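Local coordinates for protein malate dehydrogenase (Picrophilus torridus, PDB 4BGV) that probably catalyses the reversible, NAD-dependent oxidation of malate to oxaloacetate, a step of the tricarboxylic acid cycle, at residues G11-T16 / V80-L85; I29-I34 / G41-I46; S3-I8 / Q19-R24. All blocks are in the same frame, centred on the assembly; numbering follows the deposited sequence.

Contact 1. Residues G11-T16 / V80-L85; sequences GAVGAT and VVTAGL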
loop_
_atom_site.group_PDB
_atom_site.type_symbol
_atom_site.label_atom_id
_atom_site.label_comp_id
_atom_site.label_asym_id
_atom_site.label_seq_id
_atom_site.Cartn_x
_atom_site.Cartn_y
_atom_site.Cartn_z
ATOM N N GLY A 11 -24.342 5.079 8.003
ATOM C CA GLY A 11 -24.268 4.129 9.100
ATOM C C GLY A 11 -22.989 3.313 8.983
ATOM O O GLY A 11 -22.084 3.678 8.236
ATOM N N ALA A 12 -22.915 2.201 9.707
ATOM C CA ALA A 12 -21.680 1.409 9.750
ATOM C C ALA A 12 -21.203 0.992 8.358
ATOM O O ALA A 12 -20.031 1.107 8.038
ATOM C CB ALA A 12 -21.873 0.161 10.641
ATOM N N VAL A 13 -22.106 0.495 7.526
ATOM C CA VAL A 13 -21.652 0.028 6.212
ATOM C C VAL A 13 -21.198 1.185 5.329
ATOM O O VAL A 13 -20.111 1.149 4.773
ATOM C CB VAL A 13 -22.709 -0.859 5.497
ATOM C CG1 VAL A 13 -22.259 -1.191 4.065
ATOM C CG2 VAL A 13 -22.903 -2.149 6.281
ATOM N N GLY A 14 -22.021 2.223 5.209
ATOM C CA GLY A 14 -21.685 3.331 4.323
ATOM C C GLY A 14 -20.411 4.038 4.746
ATOM O O GLY A 14 -19.540 4.354 3.913
ATOM N N ALA A 15 -20.258 4.259 6.047
ATOM C CA ALA A 15 -19.054 4.958 6.501
ATOM C C ALA A 15 -17.796 4.088 6.349
ATOM O O ALA A 15 -16.722 4.597 6.041
ATOM C CB ALA A 15 -19.215 5.469 7.924
ATOM N N THR A 16 -17.940 2.777 6.522
ATOM C CA THR A 16 -16.810 1.872 6.313
ATOM C C THR A 16 -16.399 1.917 4.847
ATOM O O THR A 16 -15.213 1.946 4.527
ATOM C CB THR A 16 -17.172 0.431 6.723
ATOM O OG1 THR A 16 -17.495 0.432 8.115
ATOM C CG2 THR A 16 -15.997 -0.541 6.507
ATOM N N VAL A 80 -22.911 4.646 -4.349
ATOM C CA VAL A 80 -23.078 3.429 -3.573
ATOM C C VAL A 80 -24.324 3.598 -2.705
ATOM O O VAL A 80 -24.395 4.518 -1.884
ATOM C CB VAL A 80 -21.853 3.200 -2.650
ATOM C CG1 VAL A 80 -22.003 1.892 -1.890
ATOM C CG2 VAL A 80 -20.561 3.205 -3.465
ATOM N N VAL A 81 -25.305 2.719 -2.884
ATOM C CA VAL A 81 -26.548 2.823 -2.126
ATOM C C VAL A 81 -26.549 1.879 -0.920
ATOM O O VAL A 81 -26.652 0.659 -1.078
ATOM C CB VAL A 81 -27.772 2.548 -3.034
ATOM C CG1 VAL A 81 -29.091 2.685 -2.249
ATOM C CG2 VAL A 81 -27.766 3.500 -4.229
ATOM N N THR A 82 -26.436 2.439 0.285
ATOM C CA THR A 82 -26.450 1.628 1.502
ATOM C C THR A 82 -27.579 2.065 2.420
ATOM O O THR A 82 -27.596 1.716 3.589
ATOM C CB THR A 82 -25.143 1.747 2.314
ATOM O OG1 THR A 82 -25.109 3.007 3.001
ATOM C CG2 THR A 82 -23.934 1.648 1.414
ATOM N N ALA A 83 -28.515 2.832 1.881
ATOM C CA ALA A 83 -29.644 3.312 2.655
ATOM C C ALA A 83 -30.618 2.150 2.815
ATOM O O ALA A 83 -30.637 1.237 2.003
ATOM C CB ALA A 83 -30.306 4.481 1.943
ATOM N N GLY A 84 -31.419 2.169 3.863
ATOM C CA GLY A 84 -32.344 1.076 4.069
ATOM C C GLY A 84 -32.301 0.577 5.491
ATOM O O GLY A 84 -31.398 0.922 6.253
ATOM N N LEU A 85 -33.272 -0.258 5.840
ATOM C CA LEU A 85 -33.502 -0.617 7.228
ATOM C C LEU A 85 -33.282 -2.105 7.480
ATOM O O LEU A 85 -33.089 -2.887 6.545
ATOM C CB LEU A 85 -34.930 -0.215 7.615
ATOM C CG LEU A 85 -35.269 0.003 9.090
ATOM C CD1 LEU A 85 -34.137 0.742 9.785
ATOM C CD2 LEU A 85 -36.578 0.773 9.229
HETATM O O HOH W 1 -24.869 2.855 5.831
#

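Contact 2. Residues I29-I34 / G41-I46; sequences IYIFDI and GKALDI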
loop_
_atom_site.group_PDB
_atom_site.type_symbol
_atom_site.label_atom_id
_atom_site.label_comp_id
_atom_site.label_asym_id
_atom_site.label_seq_id
_atom_site.Cartn_x
_atom_site.Cartn_y
_atom_site.Cartn_z
ATOM N N ILE A 29 -14.860 11.557 -1.991
ATOM C CA ILE A 29 -15.964 10.795 -1.436
ATOM C C ILE A 29 -16.958 11.741 -0.784
ATOM O O ILE A 29 -16.602 12.485 0.132
ATOM C CB ILE A 29 -15.441 9.807 -0.392
ATOM C CG1 ILE A 29 -14.491 8.792 -1.045
ATOM C CG2 ILE A 29 -16.591 9.047 0.271
ATOM C CD1 ILE A 29 -13.307 8.471 -0.187
ATOM N N TYR A 30 -18.187 11.747 -1.289
ATOM C CA TYR A 30 -19.280 12.514 -0.679
ATOM C C TYR A 30 -20.281 11.571 -0.003
ATOM O O TYR A 30 -20.777 10.621 -0.635
ATOM C CB TYR A 30 -20.015 13.361 -1.724
ATOM C CG TYR A 30 -19.273 14.610 -2.176
ATOM C CD1 TYR A 30 -17.902 14.727 -2.021
ATOM C CD2 TYR A 30 -19.963 15.681 -2.746
ATOM C CE1 TYR A 30 -17.228 15.872 -2.429
ATOM C CE2 TYR A 30 -19.300 16.820 -3.160
ATOM C CZ TYR A 30 -17.934 16.911 -3.001
ATOM O OH TYR A 30 -17.263 18.051 -3.412
ATOM N N ILE A 31 -20.568 11.819 1.276
ATOM C CA ILE A 31 -21.419 10.913 2.057
ATOM C C ILE A 31 -22.748 11.610 2.319
ATOM O O ILE A 31 -22.777 12.816 2.567
ATOM C CB ILE A 31 -20.764 10.523 3.415
ATOM C CG1 ILE A 31 -19.301 10.106 3.218
ATOM C CG2 ILE A 31 -21.540 9.396 4.108
ATOM C CD1 ILE A 31 -18.594 9.808 4.519
ATOM N N PHE A 32 -23.842 10.848 2.250
ATOM C CA PHE A 32 -25.192 11.386 2.446
ATOM C C PHE A 32 -25.983 10.556 3.456
ATOM O O PHE A 32 -25.919 9.328 3.449
ATOM C CB PHE A 32 -25.955 11.422 1.109
ATOM C CG PHE A 32 -25.269 12.247 0.050
ATOM C CD1 PHE A 32 -24.205 11.719 -0.684
ATOM C CD2 PHE A 32 -25.668 13.554 -0.189
ATOM C CE1 PHE A 32 -23.548 12.489 -1.639
ATOM C CE2 PHE A 32 -25.033 14.328 -1.152
ATOM C CZ PHE A 32 -23.966 13.796 -1.881
ATOM N N ASP A 33 -26.734 11.236 4.320
ATOM C CA ASP A 33 -27.598 10.561 5.275
ATOM C C ASP A 33 -28.704 11.501 5.738
ATOM O O ASP A 33 -28.493 12.707 5.914
ATOM C CB ASP A 33 -26.820 10.035 6.486
ATOM C CG ASP A 33 -27.562 8.904 7.202
ATOM O OD1 ASP A 33 -28.514 9.198 7.953
ATOM O OD2 ASP A 33 -27.231 7.718 6.979
ATOM N N ILE A 34 -29.885 10.928 5.945
ATOM C CA ILE A 34 -31.048 11.691 6.348
ATOM C C ILE A 34 -30.951 12.160 7.802
ATOM O O ILE A 34 -31.633 13.105 8.201
ATOM C CB ILE A 34 -32.341 10.845 6.154
ATOM C CG1 ILE A 34 -33.593 11.703 6.321
ATOM C CG2 ILE A 34 -32.355 9.662 7.108
ATOM C CD1 ILE A 34 -34.266 12.047 5.006
ATOM N N GLY A 41 -20.364 14.221 10.170
ATOM C CA GLY A 41 -19.492 13.717 11.217
ATOM C C GLY A 41 -18.603 12.580 10.738
ATOM O O GLY A 41 -17.401 12.564 11.031
ATOM N N LYS A 42 -19.178 11.627 10.008
ATOM C CA LYS A 42 -18.387 10.498 9.506
ATOM C C LYS A 42 -17.329 10.996 8.530
ATOM O O LYS A 42 -16.166 10.578 8.603
ATOM C CB LYS A 42 -19.283 9.430 8.844
ATOM C CG LYS A 42 -20.236 8.735 9.812
ATOM C CD LYS A 42 -19.509 7.781 10.764
ATOM C CE LYS A 42 -20.469 7.009 11.707
ATOM N NZ LYS A 42 -21.307 5.995 10.992
ATOM N N ALA A 43 -17.722 11.910 7.640
ATOM C CA ALA A 43 -16.782 12.484 6.673
ATOM C C ALA A 43 -15.624 13.209 7.355
ATOM O O ALA A 43 -14.461 13.044 6.969
ATOM C CB ALA A 43 -17.501 13.434 5.730
ATOM N N LEU A 44 -15.934 13.999 8.376
ATOM C CA LEU A 44 -14.889 14.774 9.042
ATOM C C LEU A 44 -13.923 13.864 9.818
ATOM O O LEU A 44 -12.717 14.103 9.847
ATOM C CB LEU A 44 -15.494 15.840 9.971
ATOM C CG LEU A 44 -14.501 16.815 10.636
ATOM C CD1 LEU A 44 -13.616 17.501 9.591
ATOM C CD2 LEU A 44 -15.218 17.885 11.479
ATOM N N ASP A 45 -14.469 12.839 10.458
ATOM C CA ASP A 45 -13.674 11.910 11.259
ATOM C C ASP A 45 -12.749 11.165 10.307
ATOM O O ASP A 45 -11.575 10.972 10.591
ATOM C CB ASP A 45 -14.617 10.937 11.991
ATOM C CG ASP A 45 -13.939 10.163 13.129
ATOM O OD1 ASP A 45 -12.764 10.443 13.481
ATOM O OD2 ASP A 45 -14.604 9.259 13.678
ATOM N N ILE A 46 -13.284 10.760 9.163
ATOM C CA ILE A 46 -12.470 10.088 8.153
ATOM C C ILE A 46 -11.415 11.050 7.591
ATOM O O ILE A 46 -10.238 10.699 7.481
ATOM C CB ILE A 46 -13.357 9.514 7.020
ATOM C CG1 ILE A 46 -14.156 8.298 7.534
ATOM C CG2 ILE A 46 -12.504 9.137 5.805
ATOM C CD1 ILE A 46 -15.299 7.845 6.597
#

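Contact 3. Residues S3-I8 / Q19-R24; sequences SKISVI and QTLAIR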
loop_
_atom_site.group_PDB
_atom_site.type_symbol
_atom_site.label_atom_id
_atom_site.label_comp_id
_atom_site.label_asym_id
_atom_site.label_seq_id
_atom_site.Cartn_x
_atom_site.Cartn_y
_atom_site.Cartn_z
ATOM N N SER A 3 -11.779 11.083 -9.624
ATOM C CA SER A 3 -13.146 10.594 -9.703
ATOM C C SER A 3 -13.858 10.907 -8.406
ATOM O O SER A 3 -13.224 11.137 -7.372
ATOM C CB SER A 3 -13.187 9.089 -9.961
ATOM O OG SER A 3 -12.785 8.799 -11.292
ATOM N N LYS A 4 -15.181 10.901 -8.478
ATOM C CA LYS A 4 -16.023 11.241 -7.350
ATOM C C LYS A 4 -16.958 10.074 -7.072
ATOM O O LYS A 4 -17.589 9.531 -7.987
ATOM C CB LYS A 4 -16.822 12.499 -7.678
ATOM C CG LYS A 4 -17.886 12.860 -6.652
ATOM C CD LYS A 4 -18.500 14.203 -7.033
ATOM C CE LYS A 4 -19.488 14.708 -5.994
ATOM N NZ LYS A 4 -20.085 16.016 -6.456
ATOM N N ILE A 5 -17.025 9.669 -5.817
ATOM C CA ILE A 5 -17.926 8.601 -5.409
ATOM C C ILE A 5 -18.863 9.170 -4.354
ATOM O O ILE A 5 -18.406 9.803 -3.394
ATOM C CB ILE A 5 -17.150 7.400 -4.824
ATOM C CG1 ILE A 5 -16.129 6.866 -5.839
ATOM C CG2 ILE A 5 -18.097 6.284 -4.372
ATOM C CD1 ILE A 5 -14.685 7.323 -5.554
ATOM N N SER A 6 -20.161 8.965 -4.543
ATOM C CA SER A 6 -21.138 9.325 -3.534
ATOM C C SER A 6 -21.558 8.054 -2.819
ATOM O O SER A 6 -21.790 7.035 -3.465
ATOM C CB SER A 6 -22.366 9.994 -4.163
ATOM O OG SER A 6 -22.046 11.294 -4.642
ATOM N N VAL A 7 -21.649 8.129 -1.493
ATOM C CA VAL A 7 -22.145 7.031 -0.667
ATOM C C VAL A 7 -23.423 7.467 0.049
ATOM O O VAL A 7 -23.407 8.382 0.881
ATOM C CB VAL A 7 -21.075 6.600 0.362
ATOM C CG1 VAL A 7 -21.592 5.513 1.281
ATOM C CG2 VAL A 7 -19.795 6.146 -0.360
ATOM N N ILE A 8 -24.534 6.823 -0.296
ATOM C CA ILE A 8 -25.818 7.136 0.315
ATOM C C ILE A 8 -25.997 6.214 1.522
ATOM O O ILE A 8 -26.050 4.987 1.379
ATOM C CB ILE A 8 -26.965 6.982 -0.703
ATOM C CG1 ILE A 8 -26.742 7.897 -1.911
ATOM C CG2 ILE A 8 -28.320 7.282 -0.049
ATOM C CD1 ILE A 8 -27.858 7.797 -2.965
ATOM N N GLN A 19 -14.457 5.118 4.388
ATOM C CA GLN A 19 -13.102 5.046 4.946
ATOM C C GLN A 19 -12.228 4.121 4.097
ATOM O O GLN A 19 -11.033 4.373 3.911
ATOM C CB GLN A 19 -13.127 4.578 6.401
ATOM C CG GLN A 19 -11.729 4.389 7.030
ATOM C CD GLN A 19 -10.961 5.710 7.204
ATOM O OE1 GLN A 19 -10.997 6.328 8.276
ATOM N NE2 GLN A 19 -10.245 6.128 6.164
ATOM N N THR A 20 -12.831 3.059 3.575
ATOM C CA THR A 20 -12.114 2.106 2.726
ATOM C C THR A 20 -11.680 2.733 1.395
ATOM O O THR A 20 -10.520 2.579 0.957
ATOM C CB THR A 20 -12.983 0.850 2.464
ATOM O OG1 THR A 20 -13.281 0.240 3.719
ATOM C CG2 THR A 20 -12.237 -0.158 1.592
ATOM N N LEU A 21 -12.612 3.434 0.746
ATOM C CA LEU A 21 -12.297 4.157 -0.491
ATOM C C LEU A 21 -11.192 5.174 -0.269
ATOM O O LEU A 21 -10.344 5.361 -1.142
ATOM C CB LEU A 21 -13.534 4.875 -1.034
ATOM C CG LEU A 21 -14.646 3.902 -1.488
ATOM C CD1 LEU A 21 -15.889 4.677 -1.886
ATOM C CD2 LEU A 21 -14.163 3.010 -2.645
ATOM N N ALA A 22 -11.195 5.830 0.892
ATOM C CA ALA A 22 -10.158 6.837 1.184
ATOM C C ALA A 22 -8.793 6.181 1.329
ATOM O O ALA A 22 -7.814 6.625 0.719
ATOM C CB ALA A 22 -10.507 7.639 2.439
ATOM N N ILE A 23 -8.726 5.120 2.134
ATOM C CA ILE A 23 -7.480 4.357 2.288
ATOM C C ILE A 23 -6.919 3.869 0.945
ATOM O O ILE A 23 -5.717 3.939 0.704
ATOM C CB ILE A 23 -7.692 3.169 3.258
ATOM C CG1 ILE A 23 -7.955 3.722 4.668
ATOM C CG2 ILE A 23 -6.504 2.198 3.230
ATOM C CD1 ILE A 23 -8.633 2.740 5.615
ATOM N N ARG A 24 -7.792 3.357 0.084
ATOM C CA ARG A 24 -7.375 2.847 -1.216
ATOM C C ARG A 24 -7.290 3.964 -2.254
ATOM O O ARG A 24 -7.012 3.714 -3.433
ATOM C CB ARG A 24 -8.318 1.727 -1.668
ATOM C CG ARG A 24 -8.258 0.533 -0.704
ATOM C CD ARG A 24 -9.305 -0.524 -1.027
ATOM N NE ARG A 24 -9.041 -1.296 -2.244
ATOM C CZ ARG A 24 -8.271 -2.384 -2.274
ATOM N NH1 ARG A 24 -7.642 -2.770 -1.166
ATOM N NH2 ARG A 24 -8.093 -3.074 -3.408
#

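Contact 1. Residues G11-T16 / V80-L85
Thr82 carries the contact, laying its side chain against the first turn of helix 12-23 at Gly14. Its hydroxyl OG1 stands 3.7 Å from Gly14 CA, and its methyl CG2 lies 4.0 Å from the same Gly14 CA, so both branches of the threonine rest on one glycine. This close approach is possible because Gly14 has no side chain to intervene. With chi1 at 75°, OG1 is tucked in over the backbone, flanked by N and C, while CG2 swings beside the N and faces Val13, whose CG1 is 4.2 Å from Thr82 CG2. Gly11, at the N-cap of the helix, and Gly14 belong to a GxGxxG sequence, the glycine-rich turn of a Rossmann domain, which by similarity binds NAD(+). A water lies between this turn and the loop that leaves strand 78-81. It accepts from Gly14 N at 3.0 Å and, weakly, from Gly11 N, and it donates to Thr82 OG1 at 2.8 Å. A water joining the glycine-rich turn to the sheet is a recurrent feature of dinucleotide-binding Rossmann domains. Thr82 OG1 also hydrogen-bonds to Ile8 O, the carbonyl just ahead of that turn, and these two partners fix the rotation of the hydroxyl-bearing branch.

Contact 2. Residues I29-I34 / G41-I46
The flat group in this contact is the peptide between Lys42 and Ala43, and Ile31 reaches one of its faces. The methyl CD1 of Ile31 lies almost straight above Ala43 N, at 3.9 Å, and stands off Lys42 C by 4.4 Å. Around this face the same methyl is flanked by aliphatic carbons: Ala43 CB at 4.0 Å, Lys42 CB at 4.4 Å and Ile46 CD1 at 4.4 Å from Ile31 CD1. One isoleucine tip thus touches three residues of a helical turn, and the contact is made by van der Waals packing alone, with no hydrogen bond across it. Ile31 is nearly fully extended towards the helix: CG1 lies beside the backbone N and chi2 is 176°, which carries CD1 out from the strand towards the helix. Of the Lys42 side chain only the base, CB, comes near Ile31; a bend at chi2 (-72°) turns the rest of the chain away from the strand, and its NZ hydrogen-bonds to Ala10 O of the glycine-rich turn. On the helix, the carboxylate of Asp45 accepts hydrogen bonds from the backbone N atoms of Phe231, Tyr232 and Ala233 of the second subunit. The short segments run nearly antiparallel, at 149°, their axes coming within 8.8 Å of each other. Such a pairing of strand and returning helix is that of a beta-alpha-beta crossover, here strand 28-33, helix 38-47 and strand 59-63 of the Rossmann fold, whose Asp33 at the strand end binds NAD(+) by similarity.

Contact 3. Residues S3-I8 / Q19-R24
Leu21 reaches from helix 12-23 to strand 4-8 with a single methyl, CD1, and sets it against Ile5. The closest approach is 3.7 Å, between Leu21 CD1 and Ile5 CG2, and the branch carbon Ile5 CB follows at 4.2 Å from Leu21 CD1. The conformation of the leucine explains this reach: CG sits beside the backbone N, opposite the carbonyl carbon, and at chi2 174° CD1 continues the line of the chain, so that this methyl projects furthest from the helix. Ile5 answers with its CG2 branch, which lies trans to its own N. Its longer branch leaves on the other side of CB. The two side chains meet at a slant rather than side by side. Strand and helix are the first two elements of the beta-alpha-beta unit that opens the Rossmann domain, strand 4-8, helix 12-23 and strand 28-33, and the contact fills the layer between sheet and helix with branched aliphatic groups. Two residues along the strand, Val7 points to the same side as Ile5. Its chi1 of 177° puts CG1 trans to the backbone N and turns CG2 towards the leucine, 4.4 Å from Leu21 CD1. Ile29 of the neighbouring strand also packs on Leu21. Further round the helix, Thr20 and Ile23 pack on Trp53 of the second subunit, while Arg24 forms a salt bridge with Glu243 of its own chain.

In the fold
From the N terminus, strand 4-8 passes through the glycine-rich turn into helix 12-23, and contact 3 closes this first loop, with ten residues between its segments. The chain then enters strand 28-33, beside strand 4-8 in the sheet, and contact 2 closes a second, shorter loop, in series with the first. Contact 1 comes last, bringing the residue just after strand 78-81 back to the start of helix 12-23. Its long loop encloses contact 2 entirely and crosses contact 3, with which it shares the helix. Together the contacts bind two helices to three adjacent parallel strands of the NAD-binding domain, beside the second subunit.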